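Ribulose bisphosphate carboxylase (Pyrococcus horikoshii, PDB 2D69) probably catalyses the carboxylation of ribulose 1,5-bisphosphate to two molecules of 3-phosphoglycerate in an archaeal pathway of AMP degradation. Local coordinates at residues 30-35 with 73-78. Residues are numbered along the deposited sequence; the frame is centred on the assembly and turned at random.
Sequences YYFEPN and FYLEKH. With SO4 (sulfate ion), chain G.
The edge of the Tyr31 ring meets the backbone of His78: CE2 at the rim of the tyrosine ring lies 3.5 Å from the backbone O of His78, close to the ring plane, while CD2 of the phenol and CD2 of the imidazole are 4.2 Å apart. A sulfate ion, probably from the crystallisation liquor, spans the two rings. Its O2 sits over one face of Tyr31, offset toward the rim and 3.0 Å from CD2, and its O4 takes a weak, bent hydrogen bond from His78 NE2 (3.4 Å, 134° at the hydrogen). With CG of Tyr31 anti to the backbone N (chi1 169°), the ring slants forward over its own strand, toward Glu33, where OH donates a 2.5 Å hydrogen bond to the anti lone pair of Glu33 OE2. A phenylalanine at Tyr31 would probably keep the edge contact with His78 but leave Glu33 OE2 without this donor, the carboxylate then being held less firmly, through OE1 and Asn117 ND2. On the other face of the sheet, CD1 of Leu75 rests against the edge of the Phe32 ring, 3.8 Å from CZ, the two side chains crossing at about a right angle. No hydrogen bond joins the segments, because strand 81-88 runs between strands 26-34 and 71-78 in the sheet of the N-terminal domain, pairing with both. On one face His78 rests on Ile83 of that middle strand and Tyr31 on Leu121 of strand 115-124, whereas Phe32 packs under helix 39-49 against Ala42 and Ile46, and also touches Leu118.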
# COMPACT_ATOMS: atom_id res chain seq x y z
N TYR A 30 23.82 10.67 -42.32
CA TYR A 30 24.85 11.50 -41.74
C TYR A 30 25.54 12.38 -42.80
O TYR A 30 25.81 11.95 -43.94
CB TYR A 30 25.94 10.64 -41.09
CG TYR A 30 25.53 9.77 -39.91
CD1 TYR A 30 25.51 10.28 -38.60
CD2 TYR A 30 25.19 8.42 -40.08
CE1 TYR A 30 25.13 9.50 -37.50
CE2 TYR A 30 24.81 7.61 -38.99
CZ TYR A 30 24.80 8.15 -37.70
OH TYR A 30 24.47 7.37 -36.61
N TYR A 31 25.86 13.61 -42.42
CA TYR A 31 26.87 14.41 -43.14
C TYR A 31 28.21 14.26 -42.42
O TYR A 31 28.27 14.30 -41.20
CB TYR A 31 26.47 15.90 -43.12
CG TYR A 31 27.59 16.82 -43.60
CD1 TYR A 31 28.43 17.45 -42.71
CD2 TYR A 31 27.81 17.00 -44.94
CE1 TYR A 31 29.50 18.29 -43.16
CE2 TYR A 31 28.85 17.84 -45.42
CZ TYR A 31 29.70 18.47 -44.51
OH TYR A 31 30.73 19.28 -44.95
N PHE A 32 29.32 14.18 -43.14
CA PHE A 32 30.60 14.15 -42.44
C PHE A 32 31.72 14.69 -43.30
O PHE A 32 31.56 14.86 -44.48
CB PHE A 32 30.93 12.71 -41.93
CG PHE A 32 31.28 11.75 -43.03
CD1 PHE A 32 30.29 11.01 -43.64
CD2 PHE A 32 32.60 11.59 -43.45
CE1 PHE A 32 30.61 10.13 -44.68
CE2 PHE A 32 32.91 10.72 -44.49
CZ PHE A 32 31.90 9.99 -45.10
N GLU A 33 32.86 14.98 -42.66
CA GLU A 33 34.09 15.35 -43.34
C GLU A 33 35.20 14.46 -42.73
O GLU A 33 35.36 14.45 -41.51
CB GLU A 33 34.40 16.85 -43.09
CG GLU A 33 33.23 17.78 -43.46
CD GLU A 33 33.41 19.23 -43.01
OE1 GLU A 33 34.44 19.53 -42.36
OE2 GLU A 33 32.49 20.05 -43.30
N PRO A 34 35.92 13.67 -43.53
CA PRO A 34 36.98 12.81 -42.99
C PRO A 34 38.19 13.61 -42.56
O PRO A 34 38.41 14.69 -43.06
CB PRO A 34 37.37 11.91 -44.16
CG PRO A 34 37.03 12.69 -45.36
CD PRO A 34 35.81 13.52 -44.99
N ASN A 35 38.94 13.08 -41.61
CA ASN A 35 40.17 13.71 -41.18
C ASN A 35 41.30 12.71 -41.25
O ASN A 35 41.47 11.92 -40.35
CB ASN A 35 40.05 14.29 -39.76
CG ASN A 35 41.38 14.82 -39.25
OD1 ASN A 35 41.81 14.49 -38.16
ND2 ASN A 35 42.05 15.60 -40.07
N PHE A 73 25.30 2.02 -47.18
CA PHE A 73 24.77 1.64 -48.49
C PHE A 73 24.70 2.79 -49.52
O PHE A 73 24.48 2.54 -50.73
CB PHE A 73 23.42 0.96 -48.31
CG PHE A 73 22.30 1.88 -47.93
CD1 PHE A 73 21.55 2.51 -48.92
CD2 PHE A 73 21.97 2.10 -46.58
CE1 PHE A 73 20.49 3.36 -48.59
CE2 PHE A 73 20.90 2.94 -46.23
CZ PHE A 73 20.16 3.56 -47.23
N TYR A 74 24.87 4.01 -49.03
CA TYR A 74 24.91 5.22 -49.85
C TYR A 74 26.05 6.12 -49.38
O TYR A 74 26.21 6.35 -48.19
CB TYR A 74 23.59 5.96 -49.70
CG TYR A 74 23.50 7.32 -50.36
CD1 TYR A 74 22.70 7.50 -51.51
CD2 TYR A 74 24.15 8.42 -49.83
CE1 TYR A 74 22.57 8.75 -52.11
CE2 TYR A 74 24.02 9.67 -50.41
CZ TYR A 74 23.23 9.83 -51.56
OH TYR A 74 23.11 11.06 -52.15
N LEU A 75 26.82 6.63 -50.31
CA LEU A 75 27.93 7.52 -49.98
C LEU A 75 28.25 8.44 -51.14
O LEU A 75 28.69 7.98 -52.17
CB LEU A 75 29.18 6.71 -49.62
CG LEU A 75 30.41 7.57 -49.34
CD1 LEU A 75 30.08 8.51 -48.15
CD2 LEU A 75 31.66 6.75 -49.03
N GLU A 76 28.01 9.73 -50.99
CA GLU A 76 28.23 10.69 -52.08
C GLU A 76 28.74 12.02 -51.54
O GLU A 76 28.45 12.41 -50.43
CB GLU A 76 26.96 10.95 -52.89
CG GLU A 76 26.22 9.71 -53.42
CD GLU A 76 26.91 9.02 -54.59
OE1 GLU A 76 27.98 9.48 -55.07
OE2 GLU A 76 26.35 8.00 -55.05
N LYS A 77 29.49 12.71 -52.39
CA LYS A 77 29.99 14.02 -52.05
C LYS A 77 28.80 14.98 -51.81
O LYS A 77 27.76 14.84 -52.44
CB LYS A 77 30.93 14.49 -53.18
CG LYS A 77 31.80 15.66 -52.80
CD LYS A 77 33.30 15.58 -53.20
CE LYS A 77 34.18 16.44 -52.17
NZ LYS A 77 33.51 16.74 -50.77
N HIS A 78 28.94 15.90 -50.86
CA HIS A 78 27.94 16.94 -50.55
C HIS A 78 28.66 18.16 -50.01
O HIS A 78 29.10 18.14 -48.86
CB HIS A 78 26.91 16.46 -49.51
CG HIS A 78 25.84 17.46 -49.22
ND1 HIS A 78 24.65 17.51 -49.93
CD2 HIS A 78 25.77 18.47 -48.32
CE1 HIS A 78 23.91 18.52 -49.49
NE2 HIS A 78 24.57 19.11 -48.51
S SO4 G . 24.89 20.24 -44.36
O1 SO4 G . 25.56 21.52 -44.12
O2 SO4 G . 25.87 19.26 -44.81
O3 SO4 G . 24.28 19.76 -43.11
O4 SO4 G . 23.91 20.41 -45.42